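Local coordinates for protein phthiocerol synthesis polyketide synthase type I PpsC (Mycobacterium tuberculosis, PDB 7AHB) that helps build phthiocerol, its acyltransferase domain probably selecting acyl-CoA extender units and loading them onto the acyl carrier protein of the synthase, at residues A[149-154]-A[256-261]; A[250-255]-A[290-295]. All coordinates share one frame; numbering follows the deposited sequence.

Overall arrangement
Both contacts lie within the acyltransferase domain, on the same side of the chain's centre. Their centres are about 14 Å apart, and their segments alternate along the chain. Helix 248-254 supplies one side of interaction 2, and the loop after it supplies one side of interaction 1. Trp290 joins the two: its indole packs on Leu151 and Leu258 of interaction 1, while its CB meets Met251 in interaction 2. Interaction 1 pairs loop backbones by a hydrogen bond over a buried apolar patch, with a sodium ion at its exposed side. Interaction 2 is helix packing, with methionines in the buried part and a water-bridged arginine at the edge.

Interaction 1 of 2, residues A[149-154]-A[256-261]; sequences GALTPA and ADLTPQ. With NA (sodium ion), chain O.
The backbone N of Gln261 donates to Ala150 O at 3.0 Å, and the bond is nearly straight, 166° at the hydrogen. The donor sits tilted somewhat from the carbonyl plane. Beside it, a weaker CA-H...O contact brings Ala150 CA to 3.2 Å from Gln261 O. One hydrogen bond and this one weak contact join the two backbones, neither of which is a strand here. The CB of Pro260 rests 3.4 Å from the same Ala150 O.

Leu151 carries the apolar half. Its CG is anti to the carbonyl carbon (chi1 -66°), and from there the CD2 branch meets Pro260 CB at 3.9 Å, the two side chains crossing at a slant. The same methyl touches Leu258 CD1 at 4.2 Å. Trp290 of helix 287-295 packs against both leucines.

On the outer side, Thr259 O binds a sodium ion at 2.8 Å. Gln155 NE2 gives this carbonyl a hydrogen bond as well. The side chain of Gln261 bends at chi2 and brings its amide to the same ion, though which amide atom faces the metal is doubtful. Thr259 OG1 donates to Asp257 O, from above the carbonyl plane.

The 149-154 segment links two helices. Gly149 ends the first in a Schellman motif with positive phi, and Thr152 is the N-cap of helix 153-167. The contact thus joins this interhelical turn to the loop running toward strand 267-269. Gln261 N and Ala150 O satisfy each other where the backbones meet, and the leucines and proline beside them need no polar partner. The ion bridges Thr259 and Gln261 within the loop, so it does not itself join the two segments.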
loop_
_atom_site.group_PDB
_atom_site.type_symbol
_atom_site.label_atom_id
_atom_site.label_comp_id
_atom_site.label_asym_id
_atom_site.label_seq_id
_atom_site.Cartn_x
_atom_site.Cartn_y
_atom_site.Cartn_z
ATOM N N GLY A 149 -7.884 12.206 5.447
ATOM C CA GLY A 149 -8.737 13.340 5.162
ATOM C C GLY A 149 -8.227 14.293 4.106
ATOM O O GLY A 149 -8.874 15.306 3.837
ATOM N N ALA A 150 -7.080 14.015 3.505
ATOM C CA ALA A 150 -6.588 14.890 2.450
ATOM C C ALA A 150 -7.376 14.709 1.152
ATOM O O ALA A 150 -7.416 15.617 0.316
ATOM C CB ALA A 150 -5.103 14.614 2.216
ATOM N N LEU A 151 -7.988 13.551 0.960
ATOM C CA LEU A 151 -8.819 13.269 -0.200
ATOM C C LEU A 151 -10.117 12.651 0.289
ATOM O O LEU A 151 -10.147 11.991 1.326
ATOM C CB LEU A 151 -8.165 12.269 -1.193
ATOM C CG LEU A 151 -6.897 12.669 -1.943
ATOM C CD1 LEU A 151 -6.459 11.451 -2.773
ATOM C CD2 LEU A 151 -7.096 13.882 -2.801
ATOM N N THR A 152 -11.177 12.843 -0.479
ATOM C CA THR A 152 -12.419 12.110 -0.284
ATOM C C THR A 152 -12.297 10.746 -0.937
ATOM O O THR A 152 -11.416 10.549 -1.775
ATOM C CB THR A 152 -13.577 12.856 -0.911
ATOM O OG1 THR A 152 -13.389 12.856 -2.330
ATOM C CG2 THR A 152 -13.658 14.290 -0.362
ATOM N N PRO A 153 -13.141 9.776 -0.542
ATOM C CA PRO A 153 -13.124 8.477 -1.246
ATOM C C PRO A 153 -13.311 8.623 -2.748
ATOM O O PRO A 153 -12.684 7.896 -3.534
ATOM C CB PRO A 153 -14.281 7.702 -0.584
ATOM C CG PRO A 153 -14.343 8.318 0.828
ATOM C CD PRO A 153 -14.042 9.767 0.634
ATOM N N ALA A 154 -14.200 9.520 -3.175
ATOM C CA ALA A 154 -14.390 9.734 -4.606
ATOM C C ALA A 154 -13.092 10.186 -5.268
ATOM O O ALA A 154 -12.741 9.721 -6.359
ATOM C CB ALA A 154 -15.496 10.762 -4.840
ATOM N N ALA A 256 -5.843 17.691 -13.174
ATOM C CA ALA A 256 -5.678 19.128 -12.981
ATOM C C ALA A 256 -6.714 19.685 -12.014
ATOM O O ALA A 256 -6.411 20.574 -11.215
ATOM C CB ALA A 256 -5.782 19.857 -14.325
ATOM N N ASP A 257 -7.936 19.167 -12.066
ATOM C CA ASP A 257 -9.046 19.679 -11.278
ATOM C C ASP A 257 -9.106 19.077 -9.888
ATOM O O ASP A 257 -9.984 19.463 -9.109
ATOM C CB ASP A 257 -10.370 19.412 -11.991
ATOM C CG ASP A 257 -10.501 20.200 -13.278
ATOM O OD1 ASP A 257 -9.847 21.257 -13.410
ATOM O OD2 ASP A 257 -11.262 19.750 -14.155
ATOM N N LEU A 258 -8.193 18.163 -9.559
ATOM C CA LEU A 258 -8.169 17.571 -8.228
ATOM C C LEU A 258 -7.824 18.644 -7.191
ATOM O O LEU A 258 -6.761 19.273 -7.251
ATOM C CB LEU A 258 -7.155 16.439 -8.168
ATOM C CG LEU A 258 -7.116 15.638 -6.867
ATOM C CD1 LEU A 258 -8.384 14.818 -6.689
ATOM C CD2 LEU A 258 -5.890 14.744 -6.821
ATOM N N THR A 259 -8.707 18.831 -6.219
ATOM C CA THR A 259 -8.540 19.843 -5.177
ATOM C C THR A 259 -8.544 19.143 -3.825
ATOM O O THR A 259 -9.613 18.892 -3.240
ATOM C CB THR A 259 -9.644 20.895 -5.275
ATOM O OG1 THR A 259 -9.640 21.449 -6.594
ATOM C CG2 THR A 259 -9.416 22.019 -4.265
ATOM N N PRO A 260 -7.380 18.804 -3.296
ATOM C CA PRO A 260 -7.309 18.122 -1.999
ATOM C C PRO A 260 -7.485 19.123 -0.863
ATOM O O PRO A 260 -7.664 20.310 -1.094
ATOM C CB PRO A 260 -5.904 17.531 -2.007
ATOM C CG PRO A 260 -5.119 18.558 -2.740
ATOM C CD PRO A 260 -6.037 19.117 -3.823
ATOM N N GLN A 261 -7.412 18.617 0.365
ATOM C CA GLN A 261 -7.492 19.392 1.593
ATOM C C GLN A 261 -6.321 18.999 2.483
ATOM O O GLN A 261 -5.737 17.926 2.315
ATOM C CB GLN A 261 -8.822 19.156 2.328
ATOM C CG GLN A 261 -10.027 19.716 1.601
ATOM C CD GLN A 261 -9.925 21.210 1.401
ATOM O OE1 GLN A 261 -9.387 21.912 2.249
ATOM N NE2 GLN A 261 -10.461 21.709 0.302
HETATM NA NA NA O . -11.557 20.119 -1.634
#

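Interaction 2 of 2, residues A[250-255]-A[290-295]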
loop_
_atom_site.group_PDB
_atom_site.type_symbol
_atom_site.label_atom_id
_atom_site.label_comp_id
_atom_site.label_asym_id
_atom_site.label_seq_id
_atom_site.Cartn_x
_atom_site.Cartn_y
_atom_site.Cartn_z
ATOM N N ALA A 250 0.516 13.485 -18.443
ATOM C CA ALA A 250 -0.892 13.115 -18.543
ATOM C C ALA A 250 -1.533 13.081 -17.171
ATOM O O ALA A 250 -2.687 13.491 -17.018
ATOM C CB ALA A 250 -1.051 11.762 -19.234
ATOM N N MET A 251 -0.797 12.610 -16.160
ATOM C CA MET A 251 -1.290 12.675 -14.783
ATOM C C MET A 251 -1.655 14.104 -14.389
ATOM O O MET A 251 -2.740 14.354 -13.862
ATOM C CB MET A 251 -0.249 12.131 -13.803
ATOM C CG MET A 251 -0.138 10.645 -13.786
ATOM S SD MET A 251 -1.430 9.874 -12.822
ATOM C CE MET A 251 -0.910 10.242 -11.166
ATOM N N ARG A 252 -0.745 15.052 -14.610
ATOM C CA ARG A 252 -0.994 16.433 -14.207
ATOM C C ARG A 252 -2.140 17.044 -14.992
ATOM O O ARG A 252 -2.906 17.837 -14.437
ATOM C CB ARG A 252 0.296 17.244 -14.356
ATOM C CG ARG A 252 1.304 16.839 -13.294
ATOM C CD ARG A 252 2.728 17.231 -13.548
ATOM N NE ARG A 252 3.550 16.658 -12.462
ATOM C CZ ARG A 252 4.828 16.273 -12.571
ATOM N NH1 ARG A 252 5.470 16.391 -13.738
ATOM N NH2 ARG A 252 5.461 15.764 -11.509
ATOM N N SER A 253 -2.324 16.626 -16.245
ATOM C CA SER A 253 -3.440 17.128 -17.040
ATOM C C SER A 253 -4.762 16.540 -16.569
ATOM O O SER A 253 -5.722 17.273 -16.298
ATOM C CB SER A 253 -3.206 16.801 -18.519
ATOM O OG SER A 253 -4.230 17.318 -19.322
ATOM N N GLU A 254 -4.836 15.214 -16.467
ATOM C CA GLU A 254 -6.117 14.584 -16.170
ATOM C C GLU A 254 -6.581 14.870 -14.746
ATOM O O GLU A 254 -7.787 14.893 -14.481
ATOM C CB GLU A 254 -6.015 13.075 -16.381
ATOM C CG GLU A 254 -5.606 12.686 -17.772
ATOM C CD GLU A 254 -6.713 12.065 -18.528
ATOM O OE1 GLU A 254 -7.673 12.797 -18.883
ATOM O OE2 GLU A 254 -6.638 10.832 -18.781
ATOM N N LEU A 255 -5.646 15.059 -13.817
ATOM C CA LEU A 255 -5.981 15.363 -12.433
ATOM C C LEU A 255 -5.870 16.855 -12.134
ATOM O O LEU A 255 -5.813 17.248 -10.965
ATOM C CB LEU A 255 -5.085 14.557 -11.492
ATOM C CG LEU A 255 -5.239 13.052 -11.625
ATOM C CD1 LEU A 255 -4.125 12.292 -10.907
ATOM C CD2 LEU A 255 -6.584 12.611 -11.098
ATOM N N TRP A 290 0.694 13.110 -6.923
ATOM C CA TRP A 290 0.467 11.751 -7.410
ATOM C C TRP A 290 1.363 11.412 -8.600
ATOM O O TRP A 290 1.814 10.269 -8.728
ATOM C CB TRP A 290 -1.024 11.584 -7.716
ATOM C CG TRP A 290 -1.829 11.821 -6.479
ATOM C CD1 TRP A 290 -2.767 12.801 -6.281
ATOM C CD2 TRP A 290 -1.712 11.117 -5.230
ATOM N NE1 TRP A 290 -3.268 12.730 -4.993
ATOM C CE2 TRP A 290 -2.621 11.718 -4.325
ATOM C CE3 TRP A 290 -0.926 10.039 -4.790
ATOM C CZ2 TRP A 290 -2.766 11.281 -3.018
ATOM C CZ3 TRP A 290 -1.067 9.605 -3.489
ATOM C CH2 TRP A 290 -2.004 10.221 -2.616
ATOM N N ALA A 291 1.643 12.373 -9.473
ATOM C CA ALA A 291 2.626 12.137 -10.531
ATOM C C ALA A 291 4.005 11.871 -9.942
ATOM O O ALA A 291 4.775 11.058 -10.472
ATOM C CB ALA A 291 2.672 13.336 -11.472
ATOM N N THR A 292 4.337 12.563 -8.845
ATOM C CA THR A 292 5.616 12.367 -8.183
ATOM C C THR A 292 5.656 11.051 -7.424
ATOM O O THR A 292 6.676 10.350 -7.455
ATOM C CB THR A 292 5.900 13.542 -7.238
ATOM O OG1 THR A 292 5.956 14.747 -8.012
ATOM C CG2 THR A 292 7.191 13.322 -6.506
ATOM N N ASN A 293 4.561 10.705 -6.737
ATOM C CA ASN A 293 4.505 9.462 -5.969
ATOM C C ASN A 293 4.736 8.220 -6.842
ATOM O O ASN A 293 5.376 7.256 -6.411
ATOM C CB ASN A 293 3.152 9.373 -5.261
ATOM C CG ASN A 293 2.838 7.979 -4.751
ATOM O OD1 ASN A 293 2.045 7.227 -5.363
ATOM N ND2 ASN A 293 3.450 7.620 -3.614
ATOM N N MET A 294 4.231 8.212 -8.063
ATOM C CA MET A 294 4.393 7.006 -8.891
ATOM C C MET A 294 5.794 6.881 -9.480
ATOM O O MET A 294 6.174 5.782 -9.907
ATOM C CB MET A 294 3.382 6.981 -10.029
ATOM C CG MET A 294 3.616 8.021 -11.093
ATOM S SD MET A 294 2.177 8.260 -12.195
ATOM C CE MET A 294 2.058 6.698 -13.011
ATOM N N ARG A 295 6.576 7.965 -9.474
ATOM C CA ARG A 295 7.918 7.981 -10.040
ATOM C C ARG A 295 9.001 7.848 -8.989
ATOM O O ARG A 295 9.974 7.132 -9.217
ATOM C CB ARG A 295 8.139 9.273 -10.827
ATOM C CG ARG A 295 9.579 9.570 -11.179
ATOM C CD ARG A 295 10.134 8.559 -12.169
ATOM N NE ARG A 295 11.555 8.765 -12.499
ATOM C CZ ARG A 295 12.570 8.190 -11.844
ATOM N NH1 ARG A 295 12.360 7.375 -10.798
ATOM N NH2 ARG A 295 13.806 8.431 -12.228
HETATM O O HOH W 1 8.176 14.760 -10.058
#
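Helix 250-254 and helix 290-295 run nearly antiparallel, at 152°, with their axes 9.7 Å apart at closest approach, and Met251 and Ala291 are nearest across the gap. Met251 makes the largest share of the contact. Its chain bends at chi2 and chi3 (-80° and -74°), which folds the CE methyl onto the other helix. CE lies 3.6 Å from Trp290 C and also touches Trp290 CB. Met251 CB packs on Ala291 CB at 3.9 Å. Met294 SD lies 3.7 Å from Met251 CG.

Arg252 lies along the outer edge. One face of its guanidinium lies on the Ala291 methyl, with NE 3.6 Å from Ala291 CB, and this NE is buried with no partner in the model. Arg252 NH2 does not bond Thr292 OG1 directly. Thr292 OG1 and a water lie at the guanidinium edge, in its plane. The water accepts from Arg252 NH2 at 3.2 Å and donates to Thr292 OG1. Thr292 OG1 also bonds Glu288 O within its own helix.

Trp290 leads on to helix 141-147, which follows the probable nucleophile elbow. This is antiparallel helix packing against helices 141-147 and 153-167, in the alpha/beta-hydrolase-like acyltransferase fold.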